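Local coordinates for protein tannase (Fusobacterium nucleatum subsp. nucleatum ATCC 25586, PDB 6YQ4) that breaks down gallotannins as a tannase, probably by ester hydrolysis on an alpha/beta-hydrolase fold, and binds a magnesium ion, at residues I73-T78 with K140-Y145; G81-K86 with Q241-R246; T120-D123 with N127-G130; A134-L139 with K419-M424. One frame throughout, in Å; residues are numbered along the deposited sequence.

Contact 1: I73-T78 with K140-Y145; sequences IFFPNT and KAAVRY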
loop_
_atom_site.group_PDB
_atom_site.type_symbol
_atom_site.label_atom_id
_atom_site.label_comp_id
_atom_site.label_asym_id
_atom_site.label_seq_id
_atom_site.Cartn_x
_atom_site.Cartn_y
_atom_site.Cartn_z
ATOM N N ILE A 73 13.676 13.047 4.175
ATOM C CA ILE A 73 12.798 12.731 5.294
ATOM C C ILE A 73 12.107 11.421 4.956
ATOM O O ILE A 73 11.369 11.335 3.962
ATOM C CB ILE A 73 11.798 13.869 5.576
ATOM C CG1 ILE A 73 12.553 15.137 5.992
ATOM C CG2 ILE A 73 10.799 13.488 6.684
ATOM C CD1 ILE A 73 11.660 16.294 6.375
ATOM N N PHE A 74 12.379 10.390 5.763
ATOM C CA PHE A 74 11.794 9.069 5.584
ATOM C C PHE A 74 10.470 9.020 6.342
ATOM O O PHE A 74 10.438 9.241 7.560
ATOM C CB PHE A 74 12.759 7.988 6.074
ATOM C CG PHE A 74 12.260 6.574 5.857
ATOM C CD1 PHE A 74 12.131 6.057 4.567
ATOM C CD2 PHE A 74 11.935 5.760 6.939
ATOM C CE1 PHE A 74 11.677 4.756 4.356
ATOM C CE2 PHE A 74 11.472 4.448 6.739
ATOM C CZ PHE A 74 11.333 3.946 5.432
ATOM N N PHE A 75 9.393 8.701 5.623
ATOM C CA PHE A 75 8.011 8.846 6.085
ATOM C C PHE A 75 7.272 7.498 6.094
ATOM O O PHE A 75 6.383 7.266 5.264
ATOM C CB PHE A 75 7.322 9.870 5.177
ATOM C CG PHE A 75 6.003 10.376 5.685
ATOM C CD1 PHE A 75 5.949 11.329 6.702
ATOM C CD2 PHE A 75 4.809 9.931 5.129
ATOM C CE1 PHE A 75 4.719 11.795 7.192
ATOM C CE2 PHE A 75 3.576 10.411 5.599
ATOM C CZ PHE A 75 3.536 11.339 6.630
ATOM N N PRO A 76 7.596 6.596 7.031
ATOM C CA PRO A 76 6.862 5.312 7.115
ATOM C C PRO A 76 5.543 5.391 7.884
ATOM O O PRO A 76 5.463 5.985 8.961
ATOM C CB PRO A 76 7.844 4.393 7.859
ATOM C CG PRO A 76 8.598 5.345 8.781
ATOM C CD PRO A 76 8.681 6.680 8.036
ATOM N N ASN A 77 4.506 4.753 7.336
ATOM C CA ASN A 77 3.257 4.521 8.060
ATOM C C ASN A 77 3.123 3.038 8.395
ATOM O O ASN A 77 3.765 2.188 7.777
ATOM C CB ASN A 77 2.030 5.040 7.271
ATOM C CG ASN A 77 1.513 4.057 6.219
ATOM O OD1 ASN A 77 0.928 3.035 6.566
ATOM N ND2 ASN A 77 1.678 4.399 4.914
ATOM N N THR A 78 2.298 2.730 9.403
ATOM C CA THR A 78 2.211 1.374 9.941
ATOM C C THR A 78 0.873 0.702 9.662
ATOM O O THR A 78 0.582 -0.349 10.255
ATOM C CB THR A 78 2.489 1.362 11.457
ATOM O OG1 THR A 78 1.407 1.970 12.179
ATOM C CG2 THR A 78 3.800 2.099 11.780
ATOM N N LYS A 140 -1.801 13.053 4.796
ATOM C CA LYS A 140 -1.655 14.370 4.178
ATOM C C LYS A 140 -1.419 15.440 5.233
ATOM O O LYS A 140 -0.511 16.266 5.104
ATOM C CB LYS A 140 -2.902 14.698 3.344
ATOM C CG LYS A 140 -2.998 13.894 2.044
ATOM C CD LYS A 140 -4.363 14.025 1.373
ATOM C CE LYS A 140 -4.336 13.320 0.021
ATOM N NZ LYS A 140 -3.470 14.051 -0.987
ATOM N N ALA A 141 -2.207 15.401 6.309
ATOM C CA ALA A 141 -2.102 16.377 7.382
ATOM C C ALA A 141 -0.745 16.342 8.064
ATOM O O ALA A 141 -0.246 17.386 8.495
ATOM C CB ALA A 141 -3.205 16.119 8.397
ATOM N N ALA A 142 -0.133 15.165 8.189
ATOM C CA ALA A 142 1.193 15.110 8.797
ATOM C C ALA A 142 2.251 15.683 7.860
ATOM O O ALA A 142 3.151 16.398 8.308
ATOM C CB ALA A 142 1.548 13.679 9.212
ATOM N N VAL A 143 2.144 15.404 6.555
ATOM C CA VAL A 143 3.022 16.046 5.574
ATOM C C VAL A 143 2.918 17.558 5.677
ATOM O O VAL A 143 3.931 18.273 5.686
ATOM C CB VAL A 143 2.691 15.566 4.146
ATOM C CG1 VAL A 143 3.491 16.370 3.099
ATOM C CG2 VAL A 143 3.015 14.119 3.996
ATOM N N ARG A 144 1.696 18.072 5.755
ATOM C CA ARG A 144 1.522 19.516 5.833
ATOM C C ARG A 144 2.223 20.078 7.063
ATOM O O ARG A 144 2.857 21.138 6.995
ATOM C CB ARG A 144 0.029 19.846 5.824
ATOM C CG ARG A 144 -0.634 19.389 4.541
ATOM C CD ARG A 144 -2.089 19.763 4.458
ATOM N NE ARG A 144 -2.600 19.650 3.095
ATOM C CZ ARG A 144 -2.857 20.687 2.305
ATOM N NH1 ARG A 144 -2.657 21.927 2.731
ATOM N NH2 ARG A 144 -3.332 20.482 1.093
ATOM N N TYR A 145 2.143 19.358 8.186
ATOM C CA TYR A 145 2.910 19.703 9.379
ATOM C C TYR A 145 4.404 19.754 9.088
ATOM O O TYR A 145 5.100 20.673 9.536
ATOM C CB TYR A 145 2.619 18.687 10.488
ATOM C CG TYR A 145 3.388 18.915 11.767
ATOM C CD1 TYR A 145 2.806 19.598 12.838
ATOM C CD2 TYR A 145 4.690 18.438 11.911
ATOM C CE1 TYR A 145 3.499 19.816 13.997
ATOM C CE2 TYR A 145 5.391 18.648 13.073
ATOM C CZ TYR A 145 4.792 19.337 14.119
ATOM O OH TYR A 145 5.501 19.554 15.277
#
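Phe75 of strand 73-76 and Val143 of helix 134-148 are the facing pair here, and even their CA atoms stay 8.8 Å apart. No hydrogen bond joins the two backbones. The strand uses its backbone groups on the strands beside it, while the helix runs on its own bonds, such as Arg144 N to Lys140 O at 2.9 Å and Tyr145 N to Ala141 O. The gap is bridged mainly by the Phe75 side chain, met by Ala142 and Val143.

Phe75 leaves the strand with CG anti to the backbone N (chi1 -167°), which stretches the ring straight out to the helix. Its far end does the touching. CZ comes 3.9 Å from Val143 CG2, and that methyl sits over one ring face, 4.3 Å from the centroid and 27° off the ring normal, as a CH-pi contact. Ala142 meets the same ring differently: its CB lies at the edge, near the ring plane, 4.0 Å from CZ. Two successive helix residues thus take a face and an edge of one ring. The side chains of Phe75 and Val143 cross at about a right angle, and the methyl lies over the CZ-CE2 side of the ring. All three residues are buried.

This is the sheet-to-helix layer of an alpha/beta-hydrolase fold. Helix 134-148 is the connection of a beta-alpha-beta crossover from strand 110-114 to strand 160-163, and strand 73-76 lies between those two in the sheet. Both flanking strands add to the layer, with Pro114 touching Phe75 and Ala142, and Ile160 touching Phe75 and Val143.

Contact 2: G81-K86 with Q241-R246; sequences GYMPGK and QEYNDR
Gly81 and Tyr243 bury equal areas against each other, and they meet directly: the CA of the glycine sits over the centre of the tyrosine ring. CA is 3.5 Å from the ring centroid and only 10° off the normal, a close CH-pi contact in which main chain lies on the aromatic face. Gly81 and Tyr82 both have phi of 67°; at Gly81 the lack of a side chain lets the ring lie flat against CA. With CG anti to its carbonyl carbon (chi1 -84°), Tyr243 lays its ring against Gly81.

Met83 is the third partner. Its CG stands 4.1 Å from Tyr243 CE2, and the two side chains cross at about a right angle.

Segment 81-86 belongs to the loop that follows strand 73-76. In many alpha/beta-hydrolases the loop at this place carries glycines near the oxyanion hole; a similar placing would be consistent with the glycerol found beside Gly81, probably left from crystallisation. Tyr243 comes from the short helix 240-244, and its ring also meets that of Phe234.

That helix ends with Gln241 O accepting from both Asn244 N and Asp245 N. Just beyond, Arg246 turns back and gives NE to Tyr243 O at 3.1 Å, approaching from above the carbonyl plane, with a weaker bond from NH2. At the other end of segment 241-246, a water accepts from Lys86 N at 3.1 Å and donates weakly to Gln241 OE1.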
loop_
_atom_site.group_PDB
_atom_site.type_symbol
_atom_site.label_atom_id
_atom_site.label_comp_id
_atom_site.label_asym_id
_atom_site.label_seq_id
_atom_site.Cartn_x
_atom_site.Cartn_y
_atom_site.Cartn_z
ATOM N N GLY A 81 -4.496 -3.580 6.819
ATOM C CA GLY A 81 -5.905 -3.893 6.833
ATOM C C GLY A 81 -6.827 -2.696 6.777
ATOM O O GLY A 81 -8.050 -2.869 6.854
ATOM N N TYR A 82 -6.286 -1.498 6.614
ATOM C CA TYR A 82 -7.018 -0.245 6.706
ATOM C C TYR A 82 -7.495 0.004 8.121
ATOM O O TYR A 82 -8.460 0.749 8.338
ATOM C CB TYR A 82 -8.186 -0.186 5.705
ATOM C CG TYR A 82 -7.695 0.015 4.297
ATOM C CD1 TYR A 82 -7.223 1.258 3.867
ATOM C CD2 TYR A 82 -7.655 -1.047 3.401
ATOM C CE1 TYR A 82 -6.734 1.435 2.580
ATOM C CE2 TYR A 82 -7.163 -0.877 2.109
ATOM C CZ TYR A 82 -6.724 0.365 1.694
ATOM O OH TYR A 82 -6.262 0.519 0.392
ATOM N N MET A 83 -6.822 -0.607 9.071
ATOM C CA MET A 83 -7.012 -0.494 10.506
ATOM C C MET A 83 -6.167 0.649 11.045
ATOM O O MET A 83 -5.175 1.046 10.425
ATOM C CB MET A 83 -6.621 -1.809 11.176
ATOM C CG MET A 83 -7.572 -2.933 10.867
ATOM S SD MET A 83 -9.086 -2.768 11.845
ATOM C CE MET A 83 -8.472 -3.085 13.484
ATOM N N PRO A 84 -6.531 1.202 12.200
ATOM C CA PRO A 84 -5.718 2.274 12.798
ATOM C C PRO A 84 -4.263 1.855 12.976
ATOM O O PRO A 84 -3.962 0.754 13.447
ATOM C CB PRO A 84 -6.386 2.502 14.163
ATOM C CG PRO A 84 -7.758 1.955 14.018
ATOM C CD PRO A 84 -7.643 0.799 13.077
ATOM N N GLY A 85 -3.356 2.759 12.644
ATOM C CA GLY A 85 -1.952 2.435 12.798
ATOM C C GLY A 85 -1.176 3.444 13.606
ATOM O O GLY A 85 -1.163 4.634 13.280
ATOM N N LYS A 86 -0.505 2.986 14.651
ATOM C CA LYS A 86 0.191 3.922 15.512
ATOM C C LYS A 86 1.507 4.324 14.875
ATOM O O LYS A 86 2.035 3.636 13.996
ATOM C CB LYS A 86 0.450 3.311 16.903
ATOM C CG LYS A 86 -0.792 3.127 17.752
ATOM C CD LYS A 86 -0.801 4.076 18.941
ATOM C CE LYS A 86 -2.121 4.002 19.735
ATOM N NZ LYS A 86 -2.066 3.086 20.925
ATOM N N GLN A 241 -0.649 -5.009 12.401
ATOM C CA GLN A 241 0.535 -5.863 12.384
ATOM C C GLN A 241 0.226 -7.266 11.859
ATOM O O GLN A 241 1.019 -7.836 11.098
ATOM C CB GLN A 241 1.131 -5.926 13.787
ATOM C CG GLN A 241 1.107 -4.587 14.574
ATOM C CD GLN A 241 -0.284 -4.166 15.090
ATOM O OE1 GLN A 241 -0.827 -3.133 14.693
ATOM N NE2 GLN A 241 -0.854 -4.970 15.978
ATOM N N GLU A 242 -0.922 -7.840 12.238
ATOM C CA GLU A 242 -1.229 -9.186 11.771
ATOM C C GLU A 242 -1.611 -9.234 10.307
ATOM O O GLU A 242 -1.619 -10.322 9.729
ATOM C CB GLU A 242 -2.363 -9.818 12.574
ATOM C CG GLU A 242 -2.344 -9.522 14.053
ATOM C CD GLU A 242 -3.550 -10.108 14.759
ATOM O OE1 GLU A 242 -4.163 -11.041 14.204
ATOM O OE2 GLU A 242 -3.888 -9.636 15.865
ATOM N N TYR A 243 -1.973 -8.110 9.698
ATOM C CA TYR A 243 -2.225 -8.142 8.265
ATOM C C TYR A 243 -0.927 -8.136 7.468
ATOM O O TYR A 243 -0.867 -8.710 6.371
ATOM C CB TYR A 243 -3.034 -6.932 7.848
ATOM C CG TYR A 243 -4.507 -7.038 8.018
ATOM C CD1 TYR A 243 -5.270 -7.671 7.065
ATOM C CD2 TYR A 243 -5.138 -6.444 9.099
ATOM C CE1 TYR A 243 -6.618 -7.751 7.191
ATOM C CE2 TYR A 243 -6.476 -6.513 9.237
ATOM C CZ TYR A 243 -7.218 -7.167 8.284
ATOM O OH TYR A 243 -8.567 -7.235 8.418
ATOM N N ASN A 244 0.098 -7.471 8.008
ATOM C CA ASN A 244 1.337 -7.101 7.334
ATOM C C ASN A 244 2.511 -8.015 7.661
ATOM O O ASN A 244 3.411 -8.168 6.832
ATOM C CB ASN A 244 1.711 -5.664 7.710
ATOM C CG ASN A 244 0.819 -4.634 7.035
ATOM O OD1 ASN A 244 -0.118 -4.975 6.309
ATOM N ND2 ASN A 244 1.096 -3.374 7.282
ATOM N N ASP A 245 2.534 -8.626 8.841
ATOM C CA ASP A 245 3.631 -9.499 9.254
ATOM C C ASP A 245 3.166 -10.954 9.188
ATOM O O ASP A 245 2.684 -11.510 10.181
ATOM C CB ASP A 245 4.097 -9.145 10.649
ATOM C CG ASP A 245 5.349 -9.894 11.045
ATOM O OD1 ASP A 245 6.066 -9.410 11.957
ATOM O OD2 ASP A 245 5.615 -10.954 10.431
ATOM N N ARG A 246 3.322 -11.576 8.003
ATOM C CA ARG A 246 2.942 -12.974 7.772
ATOM C C ARG A 246 3.875 -13.991 8.490
ATOM O O ARG A 246 3.740 -15.198 8.239
ATOM C CB ARG A 246 2.900 -13.281 6.272
ATOM C CG ARG A 246 1.762 -12.606 5.546
ATOM C CD ARG A 246 0.462 -12.712 6.366
ATOM N NE ARG A 246 -0.552 -11.786 5.872
ATOM C CZ ARG A 246 -1.320 -11.997 4.809
ATOM N NH1 ARG A 246 -1.217 -13.122 4.100
ATOM N NH2 ARG A 246 -2.198 -11.075 4.453
HETATM O O HOH W 1 -0.902 0.073 15.510
#

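Contact 3: T120-D123 with N127-G130; sequences TLTD and NYIG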
loop_
_atom_site.group_PDB
_atom_site.type_symbol
_atom_site.label_atom_id
_atom_site.label_comp_id
_atom_site.label_asym_id
_atom_site.label_seq_id
_atom_site.Cartn_x
_atom_site.Cartn_y
_atom_site.Cartn_z
ATOM N N THR A 120 -11.876 0.723 12.230
ATOM C CA THR A 120 -12.684 0.340 13.388
ATOM C C THR A 120 -12.808 1.436 14.442
ATOM O O THR A 120 -13.532 1.243 15.420
ATOM C CB THR A 120 -12.123 -0.924 14.053
ATOM O OG1 THR A 120 -10.732 -0.743 14.312
ATOM C CG2 THR A 120 -12.296 -2.136 13.154
ATOM N N LEU A 121 -12.156 2.574 14.261
ATOM C CA LEU A 121 -12.074 3.593 15.304
ATOM C C LEU A 121 -13.413 4.293 15.555
ATOM O O LEU A 121 -14.108 4.704 14.624
ATOM C CB LEU A 121 -11.027 4.620 14.898
ATOM C CG LEU A 121 -10.209 5.396 15.907
ATOM C CD1 LEU A 121 -9.801 4.528 17.113
ATOM C CD2 LEU A 121 -8.981 5.887 15.131
ATOM N N THR A 122 -13.767 4.456 16.822
ATOM C CA THR A 122 -14.966 5.201 17.199
ATOM C C THR A 122 -14.611 6.416 18.047
ATOM O O THR A 122 -13.535 6.499 18.653
ATOM C CB THR A 122 -16.003 4.345 17.988
ATOM O OG1 THR A 122 -15.419 3.829 19.190
ATOM C CG2 THR A 122 -16.556 3.202 17.150
ATOM N N ASP A 123 -15.553 7.357 18.068
ATOM C CA ASP A 123 -15.573 8.459 19.020
ATOM C C ASP A 123 -16.184 7.985 20.350
ATOM O O ASP A 123 -16.506 6.805 20.536
ATOM C CB ASP A 123 -16.341 9.646 18.429
ATOM C CG ASP A 123 -17.858 9.390 18.328
ATOM O OD1 ASP A 123 -18.277 8.226 18.410
ATOM O OD2 ASP A 123 -18.649 10.340 18.171
ATOM N N ASN A 127 -19.904 6.721 17.231
ATOM C CA ASN A 127 -19.811 7.005 15.801
ATOM C C ASN A 127 -18.426 6.676 15.259
ATOM O O ASN A 127 -17.404 6.945 15.900
ATOM C CB ASN A 127 -20.116 8.469 15.526
ATOM C CG ASN A 127 -21.496 8.856 15.957
ATOM O OD1 ASN A 127 -22.486 8.338 15.440
ATOM N ND2 ASN A 127 -21.579 9.767 16.918
ATOM N N TYR A 128 -18.404 6.127 14.049
ATOM C CA TYR A 128 -17.159 5.775 13.377
ATOM C C TYR A 128 -16.435 7.015 12.866
ATOM O O TYR A 128 -17.027 7.858 12.180
ATOM C CB TYR A 128 -17.453 4.817 12.233
ATOM C CG TYR A 128 -18.040 3.503 12.695
ATOM C CD1 TYR A 128 -17.323 2.665 13.547
ATOM C CD2 TYR A 128 -19.324 3.113 12.307
ATOM C CE1 TYR A 128 -17.861 1.452 13.997
ATOM C CE2 TYR A 128 -19.874 1.904 12.731
ATOM C CZ TYR A 128 -19.134 1.080 13.584
ATOM O OH TYR A 128 -19.635 -0.120 14.002
ATOM N N ILE A 129 -15.145 7.105 13.187
ATOM C CA ILE A 129 -14.310 8.257 12.877
ATOM C C ILE A 129 -13.098 7.892 12.037
ATOM O O ILE A 129 -12.244 8.753 11.791
ATOM C CB ILE A 129 -13.860 8.970 14.167
ATOM C CG1 ILE A 129 -13.055 7.997 15.026
ATOM C CG2 ILE A 129 -15.057 9.498 14.922
ATOM C CD1 ILE A 129 -12.364 8.632 16.190
ATOM N N GLY A 130 -12.988 6.643 11.593
ATOM C CA GLY A 130 -11.822 6.230 10.839
ATOM C C GLY A 130 -12.161 5.451 9.587
ATOM O O GLY A 130 -11.332 4.699 9.061
HETATM O O HOH W 2 -14.127 4.003 11.976
#
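The ring of Tyr128 has Leu121 O at its edge, in its plane, and Thr122 CG2 set obliquely to it, 3.7 Å from CD1. Thr122 and Tyr128 lie side by side and point the same way, as bridged antiparallel partners do; the pair is of the non-hydrogen-bonded kind. Outside the two segments, Lys131 makes a cation-pi contact with this ring. The other flat groups are the carboxylate of Asp123 and the amide of Asn127, with planes 52° apart.

The motif is a hairpin-like turn with a single antiparallel beta bridge, its CA atoms 4.4 Å apart at Thr122 and Tyr128. Three residues join the two arms, which run well off antiparallel overall (126° apart). It sits at the surface in the connection between strand 110-114 and helix 134-148. The bridge rests on two backbone bonds, Ile129 N to Leu121 O at 3.0 Å and Asp123 N to Asn127 O at 2.9 Å, both close to straight.

Ile129 and Leu121 supply the apolar side of the turn. Leu121 CG meets Ile129 CD1 at 3.9 Å, and Ile129 CG2 reaches on to Asp123 CB. Ile129 CG1 is wedged between its own N and carbonyl carbon (chi1 60°), which lays the CD1 end along the backbone of Thr122.

Near the turn, Asn127 ND2 donates in its own amide plane to Asp123 OD2 on the syn side, at 3.2 Å. At the opposite end, where the arms part, a water donates to Leu121 O at 2.7 Å and accepts from Gly130 N.

Contact 4: A134-L139 with K419-M424; sequences AAIVDL and KMMNPM
Ile136 turns CG1 anti to the backbone N (chi1 -177°), which leaves its CG2 between N and the carbonyl carbon, where it faces the 419-424 chain. Met421 folds to meet it: CG lies beside its own N (chi1 -62°), the bend at chi2 (-55°) brings SD to Ile136, and a further bend at chi3 sets the terminal CE. The side chains meet at Ile136 CG2 and Met421 SD, 4.1 Å apart, sliding past each other in opposite directions.

The same CG2 methyl also stands 4.2 Å from Met420 O. The polar need of that carbonyl is met by a hydrogen bond from Tyr184 OH. The side chain of Met420 starts toward the helix as well but stays farther off, against Tyr187.

In the alpha/beta-hydrolase layout, Ile136 is in the first turn of helix 134-148, the crossover helix packed on the central sheet. Facing it is the chain at Met420 and Met421, following on helix 415-420, so the contact ties an early part of the chain to one almost three hundred residues later. Leu174 of helix 167-177 packs on Ile136 too.

The chain turns through Met421, with Asn422 N bonding back to Lys419 O at 2.9 Å. Next, Asn422 OD1 accepts from Met424 N at 3.1 Å, an Asx turn that leads into a 3-10 segment. The donor lies well above the plane of the Asn422 side-chain carbonyl, and Asn422 ND2 is held by Glu213 and Asn211.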
loop_
_atom_site.group_PDB
_atom_site.type_symbol
_atom_site.label_atom_id
_atom_site.label_comp_id
_atom_site.label_asym_id
_atom_site.label_seq_id
_atom_site.Cartn_x
_atom_site.Cartn_y
_atom_site.Cartn_z
ATOM N N ALA A 134 -10.393 8.874 6.128
ATOM C CA ALA A 134 -9.641 9.372 7.283
ATOM C C ALA A 134 -8.139 9.095 7.180
ATOM O O ALA A 134 -7.319 9.975 7.463
ATOM C CB ALA A 134 -10.195 8.763 8.582
ATOM N N ALA A 135 -7.748 7.865 6.844
ATOM C CA ALA A 135 -6.323 7.542 6.937
ATOM C C ALA A 135 -5.501 8.331 5.926
ATOM O O ALA A 135 -4.378 8.746 6.236
ATOM C CB ALA A 135 -6.076 6.041 6.762
ATOM N N ILE A 136 -6.033 8.552 4.715
ATOM C CA ILE A 136 -5.274 9.327 3.737
ATOM C C ILE A 136 -5.260 10.792 4.158
ATOM O O ILE A 136 -4.262 11.492 3.961
ATOM C CB ILE A 136 -5.793 9.114 2.289
ATOM C CG1 ILE A 136 -4.913 9.883 1.299
ATOM C CG2 ILE A 136 -7.247 9.529 2.088
ATOM C CD1 ILE A 136 -3.475 9.434 1.349
ATOM N N VAL A 137 -6.318 11.249 4.828
ATOM C CA VAL A 137 -6.345 12.620 5.320
ATOM C C VAL A 137 -5.311 12.815 6.421
ATOM O O VAL A 137 -4.627 13.845 6.474
ATOM C CB VAL A 137 -7.761 12.979 5.792
ATOM C CG1 VAL A 137 -7.737 14.270 6.636
ATOM C CG2 VAL A 137 -8.690 13.105 4.591
ATOM N N ASP A 138 -5.139 11.815 7.289
ATOM C CA ASP A 138 -4.167 11.948 8.371
ATOM C C ASP A 138 -2.747 12.037 7.819
ATOM O O ASP A 138 -1.966 12.900 8.239
ATOM C CB ASP A 138 -4.306 10.783 9.364
ATOM C CG ASP A 138 -5.599 10.865 10.220
ATOM O OD1 ASP A 138 -6.034 9.831 10.776
ATOM O OD2 ASP A 138 -6.188 11.958 10.348
ATOM N N LEU A 139 -2.410 11.179 6.844
ATOM C CA LEU A 139 -1.079 11.204 6.241
ATOM C C LEU A 139 -0.810 12.531 5.537
ATOM O O LEU A 139 0.296 13.078 5.639
ATOM C CB LEU A 139 -0.922 10.039 5.250
ATOM C CG LEU A 139 -0.914 8.625 5.832
ATOM C CD1 LEU A 139 -0.263 7.631 4.888
ATOM C CD2 LEU A 139 -0.228 8.595 7.200
ATOM N N LYS A 419 -13.527 7.225 -4.984
ATOM C CA LYS A 419 -12.507 7.903 -5.781
ATOM C C LYS A 419 -11.304 8.291 -4.931
ATOM O O LYS A 419 -10.151 7.991 -5.284
ATOM C CB LYS A 419 -13.089 9.143 -6.445
ATOM C CG LYS A 419 -12.052 9.850 -7.287
ATOM C CD LYS A 419 -12.456 11.290 -7.664
ATOM C CE LYS A 419 -11.208 12.081 -8.091
ATOM N NZ LYS A 419 -11.536 13.354 -8.739
ATOM N N MET A 420 -11.556 8.950 -3.797
ATOM C CA MET A 420 -10.475 9.468 -2.961
ATOM C C MET A 420 -9.551 8.391 -2.417
ATOM O O MET A 420 -8.478 8.739 -1.897
ATOM C CB MET A 420 -11.036 10.260 -1.790
ATOM C CG MET A 420 -11.396 11.693 -2.141
ATOM S SD MET A 420 -11.994 12.568 -0.675
ATOM C CE MET A 420 -13.722 12.225 -0.855
ATOM N N MET A 421 -9.938 7.111 -2.487
ATOM C CA MET A 421 -9.079 6.036 -2.008
ATOM C C MET A 421 -8.288 5.387 -3.125
ATOM O O MET A 421 -7.499 4.481 -2.841
ATOM C CB MET A 421 -9.887 4.945 -1.275
ATOM C CG MET A 421 -10.623 5.405 -0.035
ATOM S SD MET A 421 -9.509 6.181 1.143
ATOM C CE MET A 421 -8.167 4.958 1.314
ATOM N N ASN A 422 -8.488 5.812 -4.376
ATOM C CA ASN A 422 -7.916 5.110 -5.526
ATOM C C ASN A 422 -6.914 5.958 -6.302
ATOM O O ASN A 422 -7.319 6.889 -7.022
ATOM C CB ASN A 422 -9.019 4.635 -6.463
ATOM C CG ASN A 422 -8.483 3.719 -7.553
ATOM O OD1 ASN A 422 -7.284 3.428 -7.594
ATOM N ND2 ASN A 422 -9.363 3.248 -8.423
ATOM N N PRO A 423 -5.614 5.671 -6.213
ATOM C CA PRO A 423 -4.626 6.471 -6.955
ATOM C C PRO A 423 -4.882 6.532 -8.456
ATOM O O PRO A 423 -4.455 7.504 -9.095
ATOM C CB PRO A 423 -3.297 5.758 -6.666
ATOM C CG PRO A 423 -3.496 4.940 -5.559
ATOM C CD PRO A 423 -4.975 4.602 -5.443
ATOM N N MET A 424 -5.584 5.547 -9.025
ATOM C CA MET A 424 -5.831 5.537 -10.472
ATOM C C MET A 424 -6.495 6.821 -10.962
ATOM O O MET A 424 -6.155 7.324 -12.038
ATOM C CB MET A 424 -6.679 4.334 -10.857
ATOM C CG MET A 424 -5.987 3.011 -10.611
ATOM S SD MET A 424 -4.424 2.859 -11.496
ATOM C CE MET A 424 -5.069 2.720 -13.147
#

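In the fold
Helix 134-148 serves two of the four contacts: its first turns carry contact 4 and later ones contact 1, whose centres are 13 Å apart, with Phe75 CZ 3.8 Å from Leu139 O. Contact 2 continues from the strand of contact 1, Thr78 OG1 standing 2.5 Å from Lys86 O in a probable hydrogen bond. It also reaches contact 4 through Tyr82 CE1 and Met421 CE, and the hairpin-like turn of contact 3 through Met83 CE and Thr120 OG1, 3.4 Å apart. Contact 2 borders the probable catalytic centre: Asn244 touches Ser166 and Arg246 touches His476. The magnesium ion, bound at Asp150, Met153 and Gly155, is about 13 Å from the side chain of Val143.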